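Local coordinates for putative C39-like peptidase (Bacillus anthracis, PDB 3ERV), which is of unknown function but is probably a papain-like cysteine peptidase of the C39 type, cleaving peptide bonds with a cysteine nucleophile, at residues 149-155 with 208-213; 156-162 with 173-177. All coordinates share one frame; numbering follows the deposited sequence.

Contact 1 (149-155 with 208-213); sequences TNATFAP and KFEQAW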
ATOM      1  N   THR A 149       2.279  -1.097   5.323  1.00 50.85           N
ATOM      2  CA  THR A 149       3.208  -1.225   6.456  1.00 51.73           C
ATOM      3  C   THR A 149       2.759  -0.241   7.509  1.00 51.42           C
ATOM      4  O   THR A 149       1.579   0.110   7.531  1.00 51.83           O
ATOM      5  CB  THR A 149       4.675  -0.943   6.062  1.00 51.21           C
ATOM      6  OG1 THR A 149       5.526  -1.160   7.199  1.00 53.86           O
ATOM      7  CG2 THR A 149       4.867   0.512   5.585  1.00 51.26           C
ATOM      8  N   ASN A 150       3.663   0.210   8.384  1.00 51.86           N
ATOM      9  CA  ASN A 150       3.314   1.337   9.270  1.00 51.82           C
ATOM     10  C   ASN A 150       4.276   2.505   9.052  1.00 52.00           C
ATOM     11  O   ASN A 150       5.383   2.314   8.560  1.00 51.23           O
ATOM     12  CB  ASN A 150       3.271   0.917  10.745  1.00 52.43           C
ATOM     13  CG  ASN A 150       4.673   0.774  11.338  1.00 50.93           C
ATOM     14  OD1 ASN A 150       5.325   1.760  11.668  1.00 53.44           O
ATOM     15  ND2 ASN A 150       5.152  -0.434  11.393  1.00 46.20           N
ATOM     16  N   ALA A 151       3.850   3.711   9.417  1.00 53.41           N
ATOM     17  CA  ALA A 151       4.607   4.924   9.087  1.00 54.81           C
ATOM     18  C   ALA A 151       6.078   4.968   9.588  1.00 56.29           C
ATOM     19  O   ALA A 151       6.894   5.728   9.027  1.00 56.38           O
ATOM     20  CB  ALA A 151       3.845   6.139   9.550  1.00 54.77           C
ATOM     21  N   THR A 152       6.417   4.155  10.608  1.00 56.48           N
ATOM     22  CA  THR A 152       7.795   4.131  11.151  1.00 57.07           C
ATOM     23  C   THR A 152       8.699   3.166  10.406  1.00 57.72           C
ATOM     24  O   THR A 152       9.923   3.194  10.576  1.00 58.02           O
ATOM     25  CB  THR A 152       7.875   3.663  12.646  1.00 56.72           C
ATOM     26  OG1 THR A 152       7.681   2.244  12.720  1.00 54.77           O
ATOM     27  CG2 THR A 152       6.862   4.387  13.523  1.00 57.04           C
ATOM     28  N   PHE A 153       8.106   2.287   9.602  1.00 57.38           N
ATOM     29  CA  PHE A 153       8.886   1.306   8.880  1.00 56.40           C
ATOM     30  C   PHE A 153       9.693   0.404   9.822  1.00 57.31           C
ATOM     31  O   PHE A 153      10.734  -0.137   9.438  1.00 56.27           O
ATOM     32  CB  PHE A 153       9.801   1.994   7.880  1.00 56.72           C
ATOM     33  CG  PHE A 153       9.073   2.926   6.941  1.00 57.03           C
ATOM     34  CD1 PHE A 153       8.035   2.451   6.128  1.00 56.55           C
ATOM     35  CD2 PHE A 153       9.415   4.263   6.871  1.00 55.13           C
ATOM     36  CE1 PHE A 153       7.355   3.307   5.290  1.00 55.45           C
ATOM     37  CE2 PHE A 153       8.739   5.121   6.020  1.00 56.68           C
ATOM     38  CZ  PHE A 153       7.697   4.640   5.236  1.00 54.58           C
ATOM     39  N   ALA A 154       9.203   0.245  11.051  1.00 57.54           N
ATOM     40  CA  ALA A 154       9.791  -0.703  11.993  1.00 58.30           C
ATOM     41  C   ALA A 154       8.667  -1.374  12.746  1.00 58.30           C
ATOM     42  O   ALA A 154       7.550  -0.835  12.829  1.00 57.26           O
ATOM     43  CB  ALA A 154      10.771   0.001  12.960  1.00 58.09           C
ATOM     44  N   PRO A 155       8.947  -2.570  13.286  1.00 59.10           N
ATOM     45  CA  PRO A 155       7.917  -3.318  14.011  1.00 59.40           C
ATOM     46  C   PRO A 155       7.355  -2.493  15.181  1.00 60.46           C
ATOM     47  O   PRO A 155       8.069  -1.670  15.816  1.00 60.41           O
ATOM     48  CB  PRO A 155       8.659  -4.570  14.485  1.00 59.92           C
ATOM     49  CG  PRO A 155       9.798  -4.718  13.477  1.00 60.48           C
ATOM     50  CD  PRO A 155      10.214  -3.312  13.166  1.00 58.93           C
ATOM     51  N   LYS A 208      14.373  -3.826   9.581  1.00 61.83           N
ATOM     52  CA  LYS A 208      13.228  -3.292  10.315  1.00 61.74           C
ATOM     53  C   LYS A 208      12.005  -3.121   9.386  1.00 61.59           C
ATOM     54  O   LYS A 208      10.861  -3.424   9.752  1.00 61.09           O
ATOM     55  CB  LYS A 208      13.604  -1.931  10.893  1.00 61.96           C
ATOM     56  CG  LYS A 208      14.639  -1.971  12.036  1.00 63.39           C
ATOM     57  CD  LYS A 208      13.945  -2.117  13.361  1.00 66.02           C
ATOM     58  CE  LYS A 208      14.527  -3.276  14.205  1.00 70.52           C
ATOM     59  NZ  LYS A 208      13.928  -4.648  13.895  1.00 69.59           N
ATOM     60  N   PHE A 209      12.283  -2.618   8.183  1.00 61.26           N
ATOM     61  CA  PHE A 209      11.303  -2.516   7.107  1.00 60.49           C
ATOM     62  C   PHE A 209      10.595  -3.833   6.846  1.00 60.14           C
ATOM     63  O   PHE A 209       9.353  -3.897   6.803  1.00 60.37           O
ATOM     64  CB  PHE A 209      11.967  -2.039   5.808  1.00 60.19           C
ATOM     65  CG  PHE A 209      10.976  -1.797   4.685  1.00 59.88           C
ATOM     66  CD1 PHE A 209      10.444  -0.541   4.478  1.00 59.75           C
ATOM     67  CD2 PHE A 209      10.556  -2.841   3.874  1.00 57.73           C
ATOM     68  CE1 PHE A 209       9.532  -0.322   3.457  1.00 60.03           C
ATOM     69  CE2 PHE A 209       9.656  -2.638   2.857  1.00 57.96           C
ATOM     70  CZ  PHE A 209       9.142  -1.378   2.646  1.00 58.15           C
ATOM     71  N   GLU A 210      11.373  -4.892   6.692  1.00 59.67           N
ATOM     72  CA  GLU A 210      10.791  -6.175   6.357  1.00 59.24           C
ATOM     73  C   GLU A 210       9.920  -6.698   7.477  1.00 58.82           C
ATOM     74  O   GLU A 210       8.894  -7.353   7.237  1.00 58.62           O
ATOM     75  CB  GLU A 210      11.891  -7.187   6.039  1.00 59.70           C
ATOM     76  CG  GLU A 210      12.855  -6.757   4.946  1.00 60.87           C
ATOM     77  CD  GLU A 210      13.986  -7.766   4.760  1.00 62.62           C
ATOM     78  OE1 GLU A 210      14.163  -8.601   5.668  1.00 66.64           O
ATOM     79  OE2 GLU A 210      14.706  -7.731   3.732  1.00 62.82           O
ATOM     80  N   GLN A 211      10.349  -6.427   8.710  1.00 58.71           N
ATOM     81  CA  GLN A 211       9.660  -6.945   9.899  1.00 57.52           C
ATOM     82  C   GLN A 211       8.340  -6.213  10.116  1.00 56.51           C
ATOM     83  O   GLN A 211       7.310  -6.827  10.450  1.00 56.66           O
ATOM     84  CB  GLN A 211      10.553  -6.801  11.136  1.00 57.64           C
ATOM     85  CG  GLN A 211      11.708  -7.783  11.171  1.00 58.72           C
ATOM     86  CD  GLN A 211      12.695  -7.474  12.288  1.00 63.91           C
ATOM     87  OE1 GLN A 211      12.836  -6.316  12.721  1.00 63.73           O
ATOM     88  NE2 GLN A 211      13.397  -8.507  12.752  1.00 63.00           N
ATOM     89  N   ALA A 212       8.383  -4.898   9.928  1.00 55.20           N
ATOM     90  CA  ALA A 212       7.172  -4.067   9.923  1.00 55.18           C
ATOM     91  C   ALA A 212       6.150  -4.565   8.871  1.00 54.56           C
ATOM     92  O   ALA A 212       4.959  -4.694   9.165  1.00 54.46           O
ATOM     93  CB  ALA A 212       7.540  -2.601   9.687  1.00 53.94           C
ATOM     94  N   TRP A 213       6.647  -4.846   7.664  1.00 54.63           N
ATOM     95  CA  TRP A 213       5.824  -5.344   6.520  1.00 54.29           C
ATOM     96  C   TRP A 213       5.151  -6.668   6.867  1.00 54.45           C
ATOM     97  O   TRP A 213       3.933  -6.834   6.690  1.00 53.42           O
ATOM     98  CB  TRP A 213       6.676  -5.521   5.250  1.00 53.35           C
ATOM     99  CG  TRP A 213       5.890  -6.101   4.108  1.00 54.13           C
ATOM    100  CD1 TRP A 213       4.812  -5.534   3.467  1.00 54.52           C
ATOM    101  CD2 TRP A 213       6.100  -7.377   3.483  1.00 56.87           C
ATOM    102  NE1 TRP A 213       4.356  -6.380   2.459  1.00 54.98           N
ATOM    103  CE2 TRP A 213       5.118  -7.519   2.466  1.00 55.87           C
ATOM    104  CE3 TRP A 213       7.016  -8.420   3.693  1.00 57.16           C
ATOM    105  CZ2 TRP A 213       5.031  -8.656   1.670  1.00 58.16           C
ATOM    106  CZ3 TRP A 213       6.931  -9.552   2.905  1.00 57.95           C
ATOM    107  CH2 TRP A 213       5.958  -9.656   1.887  1.00 59.62           C
TER
HETATM  108  O   HOH W   1       7.823  -1.809   5.757  1.00 56.88           O
HETATM  109  O   HOH W   2       3.951  -3.048  11.328  1.00 51.79           O
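The Phe153 and Phe209 side chains run side by side, pointing the same way, and their rings touch through CD1 of Phe153 and CE1 of Phe209, 4.1 Å apart. Over one face of the Phe153 ring, toward its rim, sits the carbonyl O of Ala151; one face of the Phe209 ring carries a water 3.0 Å above its centre. That water joins the segments, hydrogen-bonded to Thr149 OG1 and donating to Phe209 O. With OG1 anti to the backbone N (chi1 -177°), Thr149 turns its hydroxyl to the helix, 3.5 Å from Ala212 CB.

The flat amide of Asn150 organises the turn. Its OD1 accepts from Thr152 N, closing an Asx turn, and from Thr152 OG1 at 2.6 Å, the latter in the carbonyl plane on a lone pair. Its ND2 gives one proton to Ala154 O, 2.8 Å away, and another to a second water that donates to Ala212 O. Ala212 CB touches both Thr149 OG1 and Ala154 C, while Pro155 CG presses on Gln211 CB at 3.2 Å, a tight approach. The methyl of Ala154 rests against Lys208 CD.

Ile192 and Val204 touch both phenyl rings, and Phe153 also reaches Asp194, which with Cys50 and His178 forms a probable papain-like catalytic triad. The type I turn from Asn150 to Phe153 that ends strand 145-150 carries the chain past helix 206-215, against which it packs, beside the likely active site of a C39-type peptidase fold.

Contact 2 (156-162 with 173-177); sequences LDEDEFT and ITYNE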
ATOM      1  N   LEU A 156       6.068  -2.652  15.439  1.00 60.71           N
ATOM      2  CA  LEU A 156       5.454  -1.864  16.466  1.00 60.59           C
ATOM      3  C   LEU A 156       5.228  -2.780  17.632  1.00 61.51           C
ATOM      4  O   LEU A 156       5.009  -3.995  17.471  1.00 60.72           O
ATOM      5  CB  LEU A 156       4.115  -1.274  16.008  1.00 60.89           C
ATOM      6  CG  LEU A 156       4.132  -0.174  14.933  1.00 60.42           C
ATOM      7  CD1 LEU A 156       2.712   0.145  14.411  1.00 57.74           C
ATOM      8  CD2 LEU A 156       4.862   1.082  15.412  1.00 57.25           C
ATOM      9  N   ASP A 157       5.304  -2.187  18.814  1.00 62.73           N
ATOM     10  CA  ASP A 157       4.891  -2.833  20.027  1.00 64.36           C
ATOM     11  C   ASP A 157       3.435  -3.237  19.892  1.00 63.98           C
ATOM     12  O   ASP A 157       2.625  -2.499  19.334  1.00 63.48           O
ATOM     13  CB  ASP A 157       4.997  -1.811  21.145  1.00 65.72           C
ATOM     14  CG  ASP A 157       5.007  -2.442  22.509  1.00 70.46           C
ATOM     15  OD1 ASP A 157       6.030  -2.223  23.208  1.00 75.68           O
ATOM     16  OD2 ASP A 157       4.007  -3.131  22.892  1.00 73.23           O
ATOM     17  N   GLU A 158       3.100  -4.381  20.462  1.00 64.23           N
ATOM     18  CA  GLU A 158       1.750  -4.912  20.401  1.00 65.49           C
ATOM     19  C   GLU A 158       0.676  -3.968  20.891  1.00 65.12           C
ATOM     20  O   GLU A 158      -0.455  -4.033  20.429  1.00 64.95           O
ATOM     21  CB  GLU A 158       1.653  -6.202  21.216  1.00 66.37           C
ATOM     22  CG  GLU A 158       1.946  -7.451  20.429  1.00 70.40           C
ATOM     23  CD  GLU A 158       0.822  -7.780  19.449  1.00 77.64           C
ATOM     24  OE1 GLU A 158       1.130  -8.375  18.385  1.00 79.02           O
ATOM     25  OE2 GLU A 158      -0.360  -7.424  19.740  1.00 80.28           O
ATOM     26  N   ASP A 159       1.011  -3.108  21.848  1.00 65.14           N
ATOM     27  CA  ASP A 159       0.001  -2.244  22.457  1.00 65.02           C
ATOM     28  C   ASP A 159      -0.397  -1.073  21.572  1.00 63.80           C
ATOM     29  O   ASP A 159      -1.409  -0.409  21.843  1.00 63.60           O
ATOM     30  CB  ASP A 159       0.436  -1.755  23.851  1.00 66.12           C
ATOM     31  CG  ASP A 159       1.782  -1.048  23.843  1.00 69.23           C
ATOM     32  OD1 ASP A 159       2.300  -0.704  22.745  1.00 72.66           O
ATOM     33  OD2 ASP A 159       2.322  -0.811  24.960  1.00 73.65           O
ATOM     34  N   GLU A 160       0.402  -0.832  20.523  1.00 62.55           N
ATOM     35  CA  GLU A 160       0.037   0.084  19.430  1.00 61.71           C
ATOM     36  C   GLU A 160      -1.187  -0.367  18.584  1.00 60.63           C
ATOM     37  O   GLU A 160      -1.826   0.458  17.961  1.00 59.42           O
ATOM     38  CB  GLU A 160       1.222   0.299  18.500  1.00 61.90           C
ATOM     39  CG  GLU A 160       2.471   0.841  19.150  1.00 64.83           C
ATOM     40  CD  GLU A 160       2.682   2.285  18.788  1.00 68.04           C
ATOM     41  OE1 GLU A 160       1.830   2.823  18.046  1.00 69.70           O
ATOM     42  OE2 GLU A 160       3.664   2.896  19.254  1.00 69.69           O
ATOM     43  N   PHE A 161      -1.522  -1.658  18.572  1.00 61.03           N
ATOM     44  CA  PHE A 161      -2.679  -2.146  17.775  1.00 60.99           C
ATOM     45  C   PHE A 161      -4.001  -2.127  18.521  1.00 61.59           C
ATOM     46  O   PHE A 161      -4.022  -2.189  19.754  1.00 61.58           O
ATOM     47  CB  PHE A 161      -2.413  -3.537  17.228  1.00 59.86           C
ATOM     48  CG  PHE A 161      -1.298  -3.569  16.261  1.00 60.78           C
ATOM     49  CD1 PHE A 161       0.005  -3.602  16.709  1.00 59.41           C
ATOM     50  CD2 PHE A 161      -1.543  -3.505  14.887  1.00 59.06           C
ATOM     51  CE1 PHE A 161       1.044  -3.599  15.809  1.00 59.97           C
ATOM     52  CE2 PHE A 161      -0.510  -3.506  13.991  1.00 57.89           C
ATOM     53  CZ  PHE A 161       0.782  -3.541  14.442  1.00 59.26           C
ATOM     54  N   THR A 162      -5.094  -1.989  17.772  1.00 62.16           N
ATOM     55  CA  THR A 162      -6.440  -2.272  18.281  1.00 63.80           C
ATOM     56  C   THR A 162      -7.004  -3.460  17.501  1.00 64.07           C
ATOM     57  O   THR A 162      -6.559  -3.770  16.380  1.00 63.74           O
ATOM     58  CB  THR A 162      -7.435  -1.129  18.026  1.00 64.34           C
ATOM     59  OG1 THR A 162      -6.818   0.137  18.278  1.00 66.41           O
ATOM     60  CG2 THR A 162      -8.690  -1.300  18.887  1.00 64.47           C
ATOM     61  N   ILE A 173      -5.758  -3.269  13.576  1.00 55.75           N
ATOM     62  CA  ILE A 173      -5.488  -1.979  12.990  1.00 54.11           C
ATOM     63  C   ILE A 173      -4.530  -1.160  13.871  1.00 54.14           C
ATOM     64  O   ILE A 173      -4.409  -1.392  15.077  1.00 54.26           O
ATOM     65  CB  ILE A 173      -6.814  -1.161  12.726  1.00 53.94           C
ATOM     66  CG1 ILE A 173      -7.421  -0.634  14.019  1.00 51.78           C
ATOM     67  CG2 ILE A 173      -7.841  -1.932  11.823  1.00 51.60           C
ATOM     68  CD1 ILE A 173      -7.055   0.802  14.230  1.00 48.85           C
ATOM     69  N   THR A 174      -3.789  -0.267  13.244  1.00 52.97           N
ATOM     70  CA  THR A 174      -3.009   0.701  13.951  1.00 53.52           C
ATOM     71  C   THR A 174      -3.130   2.009  13.190  1.00 53.94           C
ATOM     72  O   THR A 174      -3.033   1.997  11.972  1.00 52.87           O
ATOM     73  CB  THR A 174      -1.493   0.323  14.069  1.00 53.14           C
ATOM     74  OG1 THR A 174      -0.790   1.485  14.517  1.00 55.98           O
ATOM     75  CG2 THR A 174      -0.882  -0.123  12.728  1.00 52.62           C
ATOM     76  N   TYR A 175      -3.289   3.131  13.902  1.00 54.47           N
ATOM     77  CA  TYR A 175      -3.429   4.421  13.226  1.00 56.06           C
ATOM     78  C   TYR A 175      -2.102   4.941  12.698  1.00 55.47           C
ATOM     79  O   TYR A 175      -1.994   6.066  12.248  1.00 56.95           O
ATOM     80  CB  TYR A 175      -4.115   5.436  14.134  1.00 58.06           C
ATOM     81  CG  TYR A 175      -5.183   4.804  15.013  1.00 61.77           C
ATOM     82  CD1 TYR A 175      -6.500   4.647  14.559  1.00 64.67           C
ATOM     83  CD2 TYR A 175      -4.867   4.359  16.311  1.00 69.04           C
ATOM     84  CE1 TYR A 175      -7.484   4.073  15.379  1.00 67.68           C
ATOM     85  CE2 TYR A 175      -5.841   3.788  17.158  1.00 69.40           C
ATOM     86  CZ  TYR A 175      -7.141   3.638  16.680  1.00 71.48           C
ATOM     87  OH  TYR A 175      -8.093   3.071  17.512  1.00 73.65           O
ATOM     88  N   ASN A 176      -1.103   4.091  12.775  1.00 54.35           N
ATOM     89  CA  ASN A 176       0.190   4.249  12.138  1.00 54.65           C
ATOM     90  C   ASN A 176       0.164   3.649  10.707  1.00 52.77           C
ATOM     91  O   ASN A 176       1.166   3.702  10.010  1.00 52.08           O
ATOM     92  CB  ASN A 176       1.193   3.342  12.927  1.00 55.19           C
ATOM     93  CG  ASN A 176       1.718   3.987  14.170  1.00 60.66           C
ATOM     94  OD1 ASN A 176       2.784   4.600  14.137  1.00 66.95           O
ATOM     95  ND2 ASN A 176       0.989   3.849  15.294  1.00 63.89           N
ATOM     96  N   GLU A 177      -0.929   2.971  10.336  1.00 51.30           N
ATOM     97  CA  GLU A 177      -0.988   2.271   9.027  1.00 51.10           C
ATOM     98  C   GLU A 177      -0.552   3.210   7.915  1.00 49.54           C
ATOM     99  O   GLU A 177      -0.967   4.367   7.873  1.00 49.12           O
ATOM    100  CB  GLU A 177      -2.415   1.765   8.704  1.00 51.06           C
ATOM    101  CG  GLU A 177      -2.534   0.971   7.360  1.00 53.12           C
ATOM    102  CD  GLU A 177      -3.130   1.755   6.160  1.00 54.01           C
ATOM    103  OE1 GLU A 177      -3.476   2.951   6.287  1.00 54.25           O
ATOM    104  OE2 GLU A 177      -3.232   1.159   5.054  1.00 55.06           O
TER
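Phe161 and Thr174 pack at a slant where a beta hairpin begins: strands 162-166 and 169-173 pair antiparallel, and Thr162 with Ile173 is a hydrogen-bonded pair of that hairpin. CB of Thr174 stands over a face of the Phe161 ring, 4.3 Å from its centroid and 27° off the normal, a CH-pi contact. Its methyl CG2, set between the backbone N and the carbonyl carbon by a chi1 of 167°, leans on Phe161 CE2. Glu158 O lies at the edge of the same ring, in its plane, and Met216 touches both Phe161 and Thr174.

Leu156 comes from the other end of the loop and meets Thr174 tip to tip, with CD1 3.8 Å from OG1; the same methyl reaches across Asn176 at CB. Glu160 crosses Asn176 at about a right angle, its carboxylate turned 72° from the amide plane. A bend at chi2 brings OE1 within 3.1 Å of Asn176 ND2.

On the face that Thr162 and Ile173 share, Thr162 CB packs on Ile173 CG1, and Ile173 CD1 lies over one face of the Tyr175 ring, toward its rim. The Thr162 hydroxyl makes a weak bond to Tyr175 OH. The hairpin pair itself is held twice: Thr162 N donates to Ile173 O at 2.8 Å, almost in line with the C=O, and Ile173 N donates back to Thr162 O. Past the strand the chain folds into a type I turn from Thr174 to Glu177. Thr174 OG1 anchors it, accepting from Asn176 N in an ST turn and, at 3.1 Å, from Asn176 ND2.

How the contacts relate
The first segments of the two contacts adjoin in the chain, 149-155 running straight into 156-162; 173-177 follows, and 208-213 comes last. Both segments of contact 2 fall between those of contact 1, and the hairpin of strands 162-166 and 169-173 is reached and left through it. The centres lie about 11 Å apart, on the same side of the chain's centre. They touch where Ala151 N probably bonds to Asn176 O, at 2.7 Å, and where Asn150 packs on Leu156. Neighbouring antiparallel strands 145-150 and 177-185 of the main sheet thus tie the helix contact, near the likely triad, to the projecting hairpin.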